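Local atomic coordinates of protein-disulfide isomerase (Novosphingobium aromaticivorans, PDB entry 3GMF), a protein that probably acts as a thiol-disulfide isomerase of the thioredoxin superfamily, rearranging disulfide bonds in other proteins. Residues F33-M45 with D184-L196. Sequence-based numbering, arbitrary orientation.
Sequences FEIESEGQLKIGM and DWASLRPQILARL
Trp185 is the large knob of this helix pair: its indole fills a hollow on helix 28-46 made by Phe33, Ser37, Gln40 and Leu41. Its chi1 of -178° swings CG away from the backbone N, sending the ring across to the other helix. A small residue suits the floor of the hollow, and Ser37 lays its CB over the six-membered ring as a CH-pi contact, 3.9 Å from the centroid. Arg189 CB covers the opposite face, toward the rim, sandwiching the indole. At the edge NE1, its one polar atom, donates to Gln40 OE1 at 2.8 Å, in the indole plane; glutamine is long enough to bring a carbonyl oxygen there. The same oxygen accepts a second, longer bond from Arg189 NH1 (3.2 Å), the two donors arriving from opposite faces of the amide plane. Were Trp185 an alanine, the hollow would probably go unfilled and Gln40 OE1 would lose its shorter bond.

Phe33 CE1 touches Leu188 CD2 at 3.7 Å, while its ring edge meets the backbone N of Trp185. Farther along, chains cross at about right angles: Leu41, branched to reach both the indole and Ile192, sets CD2 on Ile192 CD1 at 3.6 Å, and Met45, bent at its thioether, sets SD against Ile192 CG2 (3.9 Å) and CG against Leu196 CD2.

The axes of 33-45 and 185-196 run nearly parallel, 20° apart and 10.3 Å at closest approach, on the central sheet of a thioredoxin-like fold. Beneath them, Leu41 and Ile192 rest on strand 17-23 and Met45 on strand 51-57; helix 76-88 borders Glu34 and Glu38.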
loop_
_atom_site.group_PDB
_atom_site.type_symbol
_atom_site.label_atom_id
_atom_site.label_comp_id
_atom_site.label_asym_id
_atom_site.label_seq_id
_atom_site.Cartn_x
_atom_site.Cartn_y
_atom_site.Cartn_z
ATOM N N PHE A 33 9.649 -5.066 -4.013
ATOM C CA PHE A 33 8.723 -5.850 -4.846
ATOM C C PHE A 33 8.054 -5.008 -5.939
ATOM O O PHE A 33 7.929 -5.453 -7.080
ATOM C CB PHE A 33 7.647 -6.544 -3.994
ATOM C CG PHE A 33 6.541 -7.143 -4.802
ATOM C CD1 PHE A 33 6.735 -8.347 -5.491
ATOM C CD2 PHE A 33 5.304 -6.516 -4.880
ATOM C CE1 PHE A 33 5.699 -8.908 -6.257
ATOM C CE2 PHE A 33 4.269 -7.070 -5.646
ATOM C CZ PHE A 33 4.483 -8.264 -6.345
ATOM N N GLU A 34 7.618 -3.808 -5.581
ATOM C CA GLU A 34 7.004 -2.900 -6.556
ATOM C C GLU A 34 7.954 -2.569 -7.721
ATOM O O GLU A 34 7.556 -2.636 -8.878
ATOM C CB GLU A 34 6.518 -1.608 -5.890
ATOM C CG GLU A 34 5.636 -0.744 -6.809
ATOM C CD GLU A 34 4.236 -1.314 -7.032
ATOM O OE1 GLU A 34 3.954 -2.492 -6.686
ATOM O OE2 GLU A 34 3.395 -0.561 -7.563
ATOM N N ILE A 35 9.198 -2.237 -7.394
ATOM C CA ILE A 35 10.220 -1.920 -8.397
ATOM C C ILE A 35 10.476 -3.142 -9.291
ATOM O O ILE A 35 10.545 -3.007 -10.513
ATOM C CB ILE A 35 11.527 -1.409 -7.729
ATOM C CG1 ILE A 35 11.276 -0.075 -7.007
ATOM C CG2 ILE A 35 12.664 -1.281 -8.747
ATOM C CD1 ILE A 35 12.211 0.192 -5.849
ATOM N N GLU A 36 10.546 -4.330 -8.683
ATOM C CA GLU A 36 10.850 -5.563 -9.408
ATOM C C GLU A 36 9.699 -6.049 -10.304
ATOM O O GLU A 36 9.937 -6.630 -11.362
ATOM C CB GLU A 36 11.211 -6.686 -8.428
ATOM C CG GLU A 36 12.597 -6.580 -7.766
ATOM C CD GLU A 36 13.728 -6.519 -8.773
ATOM O OE1 GLU A 36 13.811 -7.418 -9.637
ATOM O OE2 GLU A 36 14.530 -5.564 -8.696
ATOM N N SER A 37 8.463 -5.828 -9.865
ATOM C CA SER A 37 7.300 -6.477 -10.465
ATOM C C SER A 37 6.323 -5.630 -11.287
ATOM O O SER A 37 5.670 -6.169 -12.183
ATOM C CB SER A 37 6.483 -7.158 -9.373
ATOM O OG SER A 37 5.726 -6.191 -8.652
ATOM N N GLU A 38 6.193 -4.342 -10.957
ATOM C CA GLU A 38 5.141 -3.493 -11.536
ATOM C C GLU A 38 5.082 -3.576 -13.061
ATOM O O GLU A 38 4.005 -3.800 -13.626
ATOM C CB GLU A 38 5.277 -2.029 -11.070
ATOM C CG GLU A 38 4.262 -1.034 -11.664
ATOM C CD GLU A 38 2.834 -1.222 -11.156
ATOM O OE1 GLU A 38 2.634 -1.886 -10.115
ATOM O OE2 GLU A 38 1.903 -0.699 -11.809
ATOM N N GLY A 39 6.240 -3.427 -13.709
ATOM C CA GLY A 39 6.306 -3.438 -15.173
ATOM C C GLY A 39 5.868 -4.762 -15.775
ATOM O O GLY A 39 5.003 -4.800 -16.654
ATOM N N GLN A 40 6.464 -5.845 -15.279
ATOM C CA GLN A 40 6.248 -7.189 -15.825
ATOM C C GLN A 40 4.812 -7.684 -15.655
ATOM O O GLN A 40 4.274 -8.335 -16.535
ATOM C CB GLN A 40 7.264 -8.179 -15.238
ATOM C CG GLN A 40 8.705 -7.937 -15.717
ATOM C CD GLN A 40 9.682 -9.046 -15.322
ATOM O OE1 GLN A 40 9.398 -9.872 -14.453
ATOM N NE2 GLN A 40 10.847 -9.059 -15.967
ATOM N N LEU A 41 4.190 -7.359 -14.527
ATOM C CA LEU A 41 2.785 -7.710 -14.299
ATOM C C LEU A 41 1.858 -6.947 -15.240
ATOM O O LEU A 41 0.883 -7.506 -15.745
ATOM C CB LEU A 41 2.395 -7.441 -12.837
ATOM C CG LEU A 41 2.872 -8.505 -11.848
ATOM C CD1 LEU A 41 2.807 -7.996 -10.404
ATOM C CD2 LEU A 41 2.055 -9.768 -12.034
ATOM N N LYS A 42 2.175 -5.673 -15.473
ATOM C CA LYS A 42 1.395 -4.845 -16.389
ATOM C C LYS A 42 1.423 -5.386 -17.825
ATOM O O LYS A 42 0.377 -5.663 -18.390
ATOM C CB LYS A 42 1.860 -3.387 -16.353
ATOM C CG LYS A 42 1.260 -2.566 -15.212
ATOM C CD LYS A 42 1.767 -1.120 -15.217
ATOM C CE LYS A 42 1.043 -0.258 -16.255
ATOM N NZ LYS A 42 -0.394 -0.037 -15.907
ATOM N N ILE A 43 2.616 -5.555 -18.392
ATOM C CA ILE A 43 2.732 -5.960 -19.799
ATOM C C ILE A 43 2.438 -7.453 -20.027
ATOM O O ILE A 43 1.867 -7.826 -21.059
ATOM C CB ILE A 43 4.087 -5.528 -20.433
ATOM C CG1 ILE A 43 5.283 -6.078 -19.645
ATOM C CG2 ILE A 43 4.154 -4.002 -20.552
ATOM C CD1 ILE A 43 6.648 -5.821 -20.290
ATOM N N GLY A 44 2.799 -8.289 -19.049
ATOM C CA GLY A 44 2.625 -9.738 -19.155
ATOM C C GLY A 44 1.214 -10.237 -18.893
ATOM O O GLY A 44 0.800 -11.265 -19.446
ATOM N N MET A 45 0.462 -9.517 -18.062
ATOM C CA MET A 45 -0.784 -10.066 -17.523
ATOM C C MET A 45 -2.004 -9.145 -17.600
ATOM O O MET A 45 -3.076 -9.560 -18.068
ATOM C CB MET A 45 -0.556 -10.539 -16.071
ATOM C CG MET A 45 -1.703 -11.346 -15.469
ATOM S SD MET A 45 -1.499 -11.798 -13.718
ATOM C CE MET A 45 -1.861 -10.278 -12.858
ATOM N N ASP A 184 8.210 -12.227 -2.365
ATOM C CA ASP A 184 8.977 -11.379 -3.285
ATOM C C ASP A 184 8.667 -11.779 -4.723
ATOM O O ASP A 184 7.972 -12.768 -4.956
ATOM C CB ASP A 184 10.494 -11.434 -2.981
ATOM C CG ASP A 184 11.132 -12.806 -3.213
ATOM O OD1 ASP A 184 10.512 -13.751 -3.746
ATOM O OD2 ASP A 184 12.320 -12.937 -2.852
ATOM N N TRP A 185 9.175 -11.004 -5.676
ATOM C CA TRP A 185 8.870 -11.258 -7.086
ATOM C C TRP A 185 9.455 -12.584 -7.583
ATOM O O TRP A 185 8.824 -13.313 -8.358
ATOM C CB TRP A 185 9.339 -10.069 -7.923
ATOM C CG TRP A 185 9.053 -10.175 -9.382
ATOM C CD1 TRP A 185 9.935 -9.957 -10.402
ATOM C CD2 TRP A 185 7.786 -10.470 -9.996
ATOM N NE1 TRP A 185 9.306 -10.123 -11.618
ATOM C CE2 TRP A 185 7.990 -10.441 -11.403
ATOM C CE3 TRP A 185 6.513 -10.787 -9.504
ATOM C CZ2 TRP A 185 6.958 -10.698 -12.317
ATOM C CZ3 TRP A 185 5.485 -11.055 -10.412
ATOM C CH2 TRP A 185 5.717 -11.003 -11.810
ATOM N N ALA A 186 10.632 -12.927 -7.076
ATOM C CA ALA A 186 11.331 -14.144 -7.496
ATOM C C ALA A 186 10.541 -15.402 -7.164
ATOM O O ALA A 186 10.491 -16.335 -7.975
ATOM C CB ALA A 186 12.710 -14.188 -6.860
ATOM N N SER A 187 9.905 -15.413 -5.985
ATOM C CA SER A 187 9.017 -16.510 -5.593
ATOM C C SER A 187 7.598 -16.433 -6.208
ATOM O O SER A 187 6.948 -17.458 -6.459
ATOM C CB SER A 187 8.956 -16.649 -4.064
ATOM O OG SER A 187 8.501 -15.467 -3.447
ATOM N N LEU A 188 7.108 -15.219 -6.411
ATOM C CA LEU A 188 5.785 -15.036 -6.960
ATOM C C LEU A 188 5.681 -15.366 -8.454
ATOM O O LEU A 188 4.760 -16.076 -8.867
ATOM C CB LEU A 188 5.297 -13.616 -6.701
ATOM C CG LEU A 188 3.881 -13.324 -7.246
ATOM C CD1 LEU A 188 2.771 -14.200 -6.609
ATOM C CD2 LEU A 188 3.575 -11.847 -7.081
ATOM N N ARG A 189 6.603 -14.826 -9.245
ATOM C CA ARG A 189 6.495 -14.905 -10.710
ATOM C C ARG A 189 6.278 -16.327 -11.276
ATOM O O ARG A 189 5.381 -16.494 -12.118
ATOM C CB ARG A 189 7.665 -14.192 -11.402
ATOM C CG ARG A 189 7.596 -14.255 -12.926
ATOM C CD ARG A 189 8.674 -13.447 -13.573
ATOM N NE ARG A 189 9.952 -14.131 -13.524
ATOM C CZ ARG A 189 11.048 -13.699 -14.144
ATOM N NH1 ARG A 189 11.015 -12.583 -14.861
ATOM N NH2 ARG A 189 12.174 -14.387 -14.049
ATOM N N PRO A 190 7.042 -17.345 -10.803
ATOM C CA PRO A 190 6.784 -18.683 -11.374
ATOM C C PRO A 190 5.365 -19.198 -11.096
ATOM O O PRO A 190 4.797 -19.921 -11.922
ATOM C CB PRO A 190 7.837 -19.578 -10.701
ATOM C CG PRO A 190 8.907 -18.624 -10.216
ATOM C CD PRO A 190 8.141 -17.395 -9.814
ATOM N N GLN A 191 4.787 -18.822 -9.951
ATOM C CA GLN A 191 3.418 -19.205 -9.648
ATOM C C GLN A 191 2.392 -18.503 -10.522
ATOM O O GLN A 191 1.391 -19.121 -10.917
ATOM C CB GLN A 191 3.116 -19.017 -8.153
ATOM C CG GLN A 191 4.146 -19.763 -7.312
ATOM C CD GLN A 191 3.893 -19.653 -5.826
ATOM O OE1 GLN A 191 2.984 -20.289 -5.281
ATOM N NE2 GLN A 191 4.729 -18.858 -5.153
ATOM N N ILE A 192 2.664 -17.246 -10.877
ATOM C CA ILE A 192 1.803 -16.517 -11.820
ATOM C C ILE A 192 1.900 -17.130 -13.221
ATOM O O ILE A 192 0.878 -17.435 -13.844
ATOM C CB ILE A 192 2.134 -15.021 -11.853
ATOM C CG1 ILE A 192 1.703 -14.388 -10.523
ATOM C CG2 ILE A 192 1.466 -14.316 -13.074
ATOM C CD1 ILE A 192 2.015 -12.950 -10.402
ATOM N N LEU A 193 3.124 -17.329 -13.701
ATOM C CA LEU A 193 3.326 -17.896 -15.057
ATOM C C LEU A 193 2.756 -19.317 -15.185
ATOM O O LEU A 193 2.197 -19.662 -16.226
ATOM C CB LEU A 193 4.804 -17.837 -15.448
ATOM C CG LEU A 193 5.418 -16.417 -15.537
ATOM C CD1 LEU A 193 6.886 -16.468 -15.970
ATOM C CD2 LEU A 193 4.623 -15.451 -16.443
ATOM N N ALA A 194 2.874 -20.132 -14.132
ATOM C CA ALA A 194 2.303 -21.494 -14.132
ATOM C C ALA A 194 0.792 -21.482 -14.364
ATOM O O ALA A 194 0.259 -22.322 -15.110
ATOM C CB ALA A 194 2.614 -22.218 -12.836
ATOM N N ARG A 195 0.122 -20.535 -13.712
ATOM C CA ARG A 195 -1.331 -20.332 -13.823
ATOM C C ARG A 195 -1.714 -19.767 -15.194
ATOM O O ARG A 195 -2.701 -20.191 -15.809
ATOM C CB ARG A 195 -1.792 -19.349 -12.738
ATOM C CG ARG A 195 -3.039 -19.713 -11.922
ATOM C CD ARG A 195 -4.153 -20.375 -12.719
ATOM N NE ARG A 195 -5.444 -19.745 -12.452
ATOM C CZ ARG A 195 -5.974 -18.778 -13.196
ATOM N NH1 ARG A 195 -7.149 -18.273 -12.872
ATOM N NH2 ARG A 195 -5.340 -18.326 -14.272
ATOM N N LEU A 196 -0.937 -18.796 -15.672
ATOM C CA LEU A 196 -1.241 -18.188 -16.968
ATOM C C LEU A 196 -1.073 -19.211 -18.100
ATOM O O LEU A 196 -1.812 -19.179 -19.077
ATOM C CB LEU A 196 -0.331 -16.995 -17.257
ATOM C CG LEU A 196 -0.538 -15.709 -16.461
ATOM C CD1 LEU A 196 0.540 -14.692 -16.811
ATOM C CD2 LEU A 196 -1.946 -15.135 -16.701
#